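Local atomic coordinates of uncharacterized conserved protein (Methanopyrus kandleri AV19, PDB entry 2QYA), a protein that is of unknown function, belongs to the DUF424 family of conserved proteins and forms a two-chain assembly in the crystal. Residues E69-I74 / Y108-E113; N75-L80 / V102-M107. The protein carries 2 engineered substitutions. One frame throughout, in Å; residues are numbered along the deposited sequence.

Contact 1. Residues E69-I74 / Y108-E113; sequences EKTVAI and YILPRE
Two backbone hydrogen bonds close the antiparallel pair Val72–Ile109: Val72 N gives to Ile109 O at 2.8 Å, and Ile109 N returns to Val72 O at 2.7 Å, both donors lying in the acceptor's carbonyl plane. Ile109 O also accepts a hydrogen bond from a water that donates another to Lys70 O, bridging the two backbones just past the last strand pair. Apolar contacts fall on both faces of the sheet. On the face with Val72 and Ile109, which helix 52-66 covers through Val63, Ile74 and Ile109 cross obliquely, their CD1 methyls 3.6 Å apart. On the other, Ala73 CB sits obliquely 3.8 Å from Tyr108 CD1. Thr71, with OG1 beside the backbone N (chi1 -64°) and CG2 anti to it, lies alongside Leu110, CG2 3.9 Å from Leu110 CD1, while OG1 rests 3.5 Å from Pro111 CD. An alanine here would lose both branches, and with them would probably go the packing on Leu110 and Pro111 and the weak OG1 bond to Gln106 of the second subunit. As Pro111 has no N-H, strand pairing gives way to ring packing, its CG standing 3.4 Å from Lys70 O.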
loop_
_atom_site.group_PDB
_atom_site.type_symbol
_atom_site.label_atom_id
_atom_site.label_comp_id
_atom_site.label_asym_id
_atom_site.label_seq_id
_atom_site.Cartn_x
_atom_site.Cartn_y
_atom_site.Cartn_z
ATOM N N GLU A 69 11.119 1.137 -8.893
ATOM C CA GLU A 69 11.270 0.014 -7.991
ATOM C C GLU A 69 10.010 -0.473 -7.312
ATOM O O GLU A 69 9.880 -1.666 -7.017
ATOM C CB GLU A 69 12.342 0.338 -6.953
ATOM C CG GLU A 69 13.704 -0.142 -7.418
ATOM C CD GLU A 69 14.789 0.856 -7.147
ATOM O OE1 GLU A 69 14.757 1.476 -6.051
ATOM O OE2 GLU A 69 15.670 1.016 -8.035
ATOM N N LYS A 70 9.085 0.440 -7.057
ATOM C CA LYS A 70 7.915 0.079 -6.304
ATOM C C LYS A 70 6.743 0.833 -6.861
ATOM O O LYS A 70 6.913 1.872 -7.509
ATOM C CB LYS A 70 8.104 0.457 -4.808
ATOM C CG LYS A 70 9.287 -0.193 -4.100
ATOM C CD LYS A 70 9.016 -1.646 -3.768
ATOM C CE LYS A 70 10.323 -2.346 -3.347
ATOM N NZ LYS A 70 10.099 -3.762 -2.875
ATOM N N THR A 71 5.549 0.320 -6.599
ATOM C CA THR A 71 4.330 1.107 -6.737
ATOM C C THR A 71 4.203 2.054 -5.534
ATOM O O THR A 71 4.352 1.619 -4.381
ATOM C CB THR A 71 3.101 0.207 -6.861
ATOM O OG1 THR A 71 3.226 -0.534 -8.077
ATOM C CG2 THR A 71 1.799 1.031 -6.913
ATOM N N VAL A 72 3.920 3.331 -5.809
ATOM C CA VAL A 72 3.712 4.333 -4.764
ATOM C C VAL A 72 2.218 4.627 -4.710
ATOM O O VAL A 72 1.629 5.090 -5.702
ATOM C CB VAL A 72 4.545 5.626 -5.010
ATOM C CG1 VAL A 72 4.190 6.738 -3.998
ATOM C CG2 VAL A 72 6.049 5.328 -4.978
ATOM N N ALA A 73 1.589 4.282 -3.583
ATOM C CA ALA A 73 0.180 4.578 -3.350
ATOM C C ALA A 73 0.126 5.760 -2.425
ATOM O O ALA A 73 0.785 5.745 -1.364
ATOM C CB ALA A 73 -0.524 3.368 -2.728
ATOM N N ILE A 74 -0.599 6.800 -2.832
ATOM C CA ILE A 74 -0.792 8.007 -2.019
ATOM C C ILE A 74 -2.248 8.121 -1.599
ATOM O O ILE A 74 -3.170 7.943 -2.404
ATOM C CB ILE A 74 -0.374 9.296 -2.775
ATOM C CG1 ILE A 74 1.094 9.187 -3.214
ATOM C CG2 ILE A 74 -0.662 10.591 -1.926
ATOM C CD1 ILE A 74 1.462 10.028 -4.385
ATOM N N TYR A 108 -2.381 5.848 -7.403
ATOM C CA TYR A 108 -1.439 4.756 -7.554
ATOM C C TYR A 108 -0.488 5.165 -8.636
ATOM O O TYR A 108 -0.911 5.490 -9.760
ATOM C CB TYR A 108 -2.138 3.464 -7.915
ATOM C CG TYR A 108 -3.133 3.049 -6.858
ATOM C CD1 TYR A 108 -2.704 2.368 -5.705
ATOM C CD2 TYR A 108 -4.481 3.393 -6.972
ATOM C CE1 TYR A 108 -3.589 2.014 -4.708
ATOM C CE2 TYR A 108 -5.390 3.021 -5.988
ATOM C CZ TYR A 108 -4.925 2.338 -4.852
ATOM O OH TYR A 108 -5.806 1.968 -3.864
ATOM N N ILE A 109 0.793 5.197 -8.292
ATOM C CA ILE A 109 1.817 5.589 -9.222
ATOM C C ILE A 109 2.642 4.355 -9.391
ATOM O O ILE A 109 3.390 3.983 -8.480
ATOM C CB ILE A 109 2.654 6.734 -8.678
ATOM C CG1 ILE A 109 1.750 7.919 -8.296
ATOM C CG2 ILE A 109 3.727 7.163 -9.713
ATOM C CD1 ILE A 109 2.487 9.112 -7.688
ATOM N N LEU A 110 2.480 3.685 -10.543
ATOM C CA LEU A 110 3.215 2.454 -10.818
ATOM C C LEU A 110 4.623 2.766 -11.311
ATOM O O LEU A 110 4.868 3.851 -11.806
ATOM C CB LEU A 110 2.419 1.522 -11.773
ATOM C CG LEU A 110 1.406 0.649 -10.995
ATOM C CD1 LEU A 110 0.162 1.428 -10.484
ATOM C CD2 LEU A 110 0.986 -0.567 -11.814
ATOM N N PRO A 111 5.572 1.824 -11.162
ATOM C CA PRO A 111 6.933 2.119 -11.635
ATOM C C PRO A 111 7.040 2.301 -13.158
ATOM O O PRO A 111 6.160 1.820 -13.915
ATOM C CB PRO A 111 7.738 0.871 -11.251
ATOM C CG PRO A 111 6.891 0.038 -10.421
ATOM C CD PRO A 111 5.461 0.487 -10.571
ATOM N N ARG A 112 8.113 2.960 -13.596
ATOM C CA ARG A 112 8.395 3.071 -15.011
ATOM C C ARG A 112 8.713 1.693 -15.578
ATOM O O ARG A 112 9.386 0.866 -14.938
ATOM C CB ARG A 112 9.558 4.031 -15.270
ATOM C CG ARG A 112 9.237 5.455 -14.842
ATOM C CD ARG A 112 10.309 6.479 -15.117
ATOM N NE ARG A 112 11.640 6.166 -14.585
ATOM C CZ ARG A 112 12.722 6.875 -14.931
ATOM N NH1 ARG A 112 12.586 7.888 -15.778
ATOM N NH2 ARG A 112 13.923 6.583 -14.465
ATOM N N GLU A 113 8.209 1.459 -16.786
ATOM C CA GLU A 113 8.641 0.326 -17.601
ATOM C C GLU A 113 10.156 0.320 -17.709
ATOM O O GLU A 113 10.782 1.376 -17.822
ATOM C CB GLU A 113 8.032 0.433 -18.998
ATOM C CG GLU A 113 6.539 0.212 -19.023
ATOM C CD GLU A 113 6.172 -1.220 -19.247
ATOM O OE1 GLU A 113 7.014 -2.094 -18.988
ATOM O OE2 GLU A 113 5.036 -1.484 -19.675
HETATM O O HOH W 1 6.370 4.358 -8.809
#

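Contact 2. Residues N75-L80 / V102-M107. Engineered in segment 102-107: Met107 (natural residue Ile).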
loop_
_atom_site.group_PDB
_atom_site.type_symbol
_atom_site.label_atom_id
_atom_site.label_comp_id
_atom_site.label_asym_id
_atom_site.label_seq_id
_atom_site.Cartn_x
_atom_site.Cartn_y
_atom_site.Cartn_z
ATOM N N ASN A 75 -2.432 8.377 -0.311
ATOM C CA ASN A 75 -3.718 8.618 0.284
ATOM C C ASN A 75 -3.569 9.915 1.079
ATOM O O ASN A 75 -2.703 10.002 1.949
ATOM C CB ASN A 75 -4.103 7.497 1.252
ATOM C CG ASN A 75 -3.460 6.157 0.902
ATOM O OD1 ASN A 75 -2.763 5.570 1.736
ATOM N ND2 ASN A 75 -3.680 5.667 -0.338
ATOM N N ALA A 76 -4.398 10.910 0.760
ATOM C CA ALA A 76 -4.429 12.174 1.491
ATOM C C ALA A 76 -5.848 12.525 1.948
ATOM O O ALA A 76 -6.803 12.445 1.177
ATOM C CB ALA A 76 -3.796 13.288 0.653
ATOM N N LEU A 77 -5.982 12.835 3.233
ATOM C CA LEU A 77 -7.235 13.207 3.831
ATOM C C LEU A 77 -7.124 14.584 4.534
ATOM O O LEU A 77 -6.330 14.763 5.489
ATOM C CB LEU A 77 -7.691 12.127 4.820
ATOM C CG LEU A 77 -9.027 12.363 5.545
ATOM C CD1 LEU A 77 -10.265 12.195 4.615
ATOM C CD2 LEU A 77 -9.138 11.495 6.826
ATOM N N GLY A 78 -7.953 15.530 4.081
ATOM C CA GLY A 78 -7.963 16.903 4.591
ATOM C C GLY A 78 -7.556 17.943 3.568
ATOM O O GLY A 78 -6.867 17.659 2.589
ATOM N N GLU A 79 -7.987 19.173 3.823
ATOM C CA GLU A 79 -7.752 20.313 2.948
ATOM C C GLU A 79 -6.271 20.604 2.774
ATOM O O GLU A 79 -5.784 20.746 1.663
ATOM C CB GLU A 79 -8.483 21.536 3.528
ATOM C CG GLU A 79 -8.172 22.855 2.846
ATOM C CD GLU A 79 -9.175 23.950 3.204
ATOM O OE1 GLU A 79 -9.898 23.801 4.226
ATOM O OE2 GLU A 79 -9.228 24.961 2.452
ATOM N N LEU A 80 -5.549 20.701 3.888
ATOM C CA LEU A 80 -4.108 20.904 3.849
ATOM C C LEU A 80 -3.394 19.723 3.209
ATOM O O LEU A 80 -2.533 19.916 2.364
ATOM C CB LEU A 80 -3.584 21.128 5.282
ATOM C CG LEU A 80 -2.256 21.868 5.426
ATOM C CD1 LEU A 80 -2.430 23.321 4.949
ATOM C CD2 LEU A 80 -1.707 21.805 6.876
ATOM N N VAL A 102 -14.971 16.133 3.630
ATOM C CA VAL A 102 -13.538 16.453 3.783
ATOM C C VAL A 102 -12.766 16.069 2.522
ATOM O O VAL A 102 -12.954 14.974 2.016
ATOM C CB VAL A 102 -12.913 15.723 5.003
ATOM C CG1 VAL A 102 -11.439 16.109 5.158
ATOM C CG2 VAL A 102 -13.672 16.052 6.290
ATOM N N PRO A 103 -11.888 16.959 2.016
ATOM C CA PRO A 103 -11.135 16.602 0.810
ATOM C C PRO A 103 -10.337 15.298 0.955
ATOM O O PRO A 103 -9.795 14.998 2.026
ATOM C CB PRO A 103 -10.213 17.799 0.599
ATOM C CG PRO A 103 -10.928 18.955 1.281
ATOM C CD PRO A 103 -11.580 18.328 2.476
ATOM N N HIS A 104 -10.286 14.531 -0.128
ATOM C CA HIS A 104 -9.639 13.232 -0.120
ATOM C C HIS A 104 -9.099 12.964 -1.505
ATOM O O HIS A 104 -9.723 13.330 -2.486
ATOM C CB HIS A 104 -10.637 12.150 0.273
ATOM C CG HIS A 104 -10.063 10.765 0.312
ATOM N ND1 HIS A 104 -10.307 9.832 -0.670
ATOM C CD2 HIS A 104 -9.298 10.141 1.241
ATOM C CE1 HIS A 104 -9.701 8.701 -0.362
ATOM N NE2 HIS A 104 -9.081 8.861 0.792
ATOM N N VAL A 105 -7.905 12.391 -1.569
ATOM C CA VAL A 105 -7.357 11.874 -2.814
ATOM C C VAL A 105 -6.647 10.527 -2.576
ATOM O O VAL A 105 -5.981 10.329 -1.550
ATOM C CB VAL A 105 -6.473 12.895 -3.578
ATOM C CG1 VAL A 105 -5.044 13.021 -2.996
ATOM C CG2 VAL A 105 -6.416 12.492 -5.094
ATOM N N GLN A 106 -6.860 9.598 -3.517
ATOM C CA GLN A 106 -6.114 8.341 -3.609
ATOM C C GLN A 106 -5.493 8.200 -5.015
ATOM O O GLN A 106 -6.196 8.395 -6.040
ATOM C CB GLN A 106 -7.042 7.181 -3.283
ATOM C CG GLN A 106 -6.321 5.866 -2.906
ATOM C CD GLN A 106 -6.972 5.143 -1.718
ATOM O OE1 GLN A 106 -6.372 4.260 -1.118
ATOM N NE2 GLN A 106 -8.193 5.524 -1.383
ATOM N N MET A 107 -4.184 7.901 -5.056
ATOM C CA MET A 107 -3.409 7.772 -6.282
ATOM C C MET A 107 -2.511 6.509 -6.259
ATOM O O MET A 107 -1.928 6.159 -5.228
ATOM C CB MET A 107 -2.444 8.941 -6.490
ATOM C CG MET A 107 -2.894 10.361 -6.184
ATOM S SD MET A 107 -1.494 11.456 -6.578
ATOM C CE MET A 107 -1.233 11.104 -8.296
#
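Strands 75-77 and 103-107 run antiparallel at 179° with their axes 4.8 Å apart, joined by Ala76 N to Val105 O at 2.9 Å, Val105 N to Ala76 O, and, at the end of the pairing, Gly78 N to Pro103 O at 2.8 Å. That last bond is nearly straight at hydrogen, yet its donor stands above the plane of the Pro103 carbonyl. Ala76 CB and Val105 CG1 meet 3.9 Å apart on the face packed against Val85 of helix 79-87; Val105 keeps CG1 in the crowded position between backbone N and carbonyl carbon (chi1 79°). In the mixed sheet strand 71-77 lies between the parallel strand 16-23 and the antiparallel strand 103-109, and helix 79-87 starts directly from its end: Gly78 is the N-cap, with a positive phi at which a CB would jam against the preceding carbonyl oxygen. Val102 CG1 comes to 3.6 Å from Gly78 CA, and the Pro103 ring lies by the first turn, its CG 3.8 Å from Glu79 CA. On the face bearing Asn75, Leu77, His104 and Gln106, Asn75 and Gln106 lie side by side, pointing the same way, with their amide planes 65° apart. Asn75 ND2 is 3.1 Å from Gln106 OE1, but the angle is too poor for a hydrogen bond; OE1 instead accepts one from Thr71 OG1 of the second subunit. Further along, Leu77 crosses His104 obliquely, CD1 to CD2 4.1 Å. The imidazole, its CG anti to the backbone N, reaches out to hydrogen-bond through NE2 with Asp15 of the second subunit, a carboxylate that would probably raise the ring's proton affinity.

How the contacts relate
Both contacts hold strand 71-77 to strand 103-109, contact 2 nested inside the loop that contact 1 closes, and a probable hydrogen bond from Ile74 N to Met107 O carries the pairing from one into the other; Met107 is an engineered residue. The centre of contact 2 is about 7 Å from the centre of the chain, that of contact 1 about 13 Å. Each is partly buried, with one face under a helix, 52-66 over contact 1 and 79-87 over contact 2. Contact 1 frays into a loop with water and proline, whereas contact 2 ends at a helix start. Both reach the second subunit, contact 1 with Lys70, Thr71 and Tyr108, contact 2 with His104 and Gln106; the Thr71–Gln106 bond between subunits belongs to both.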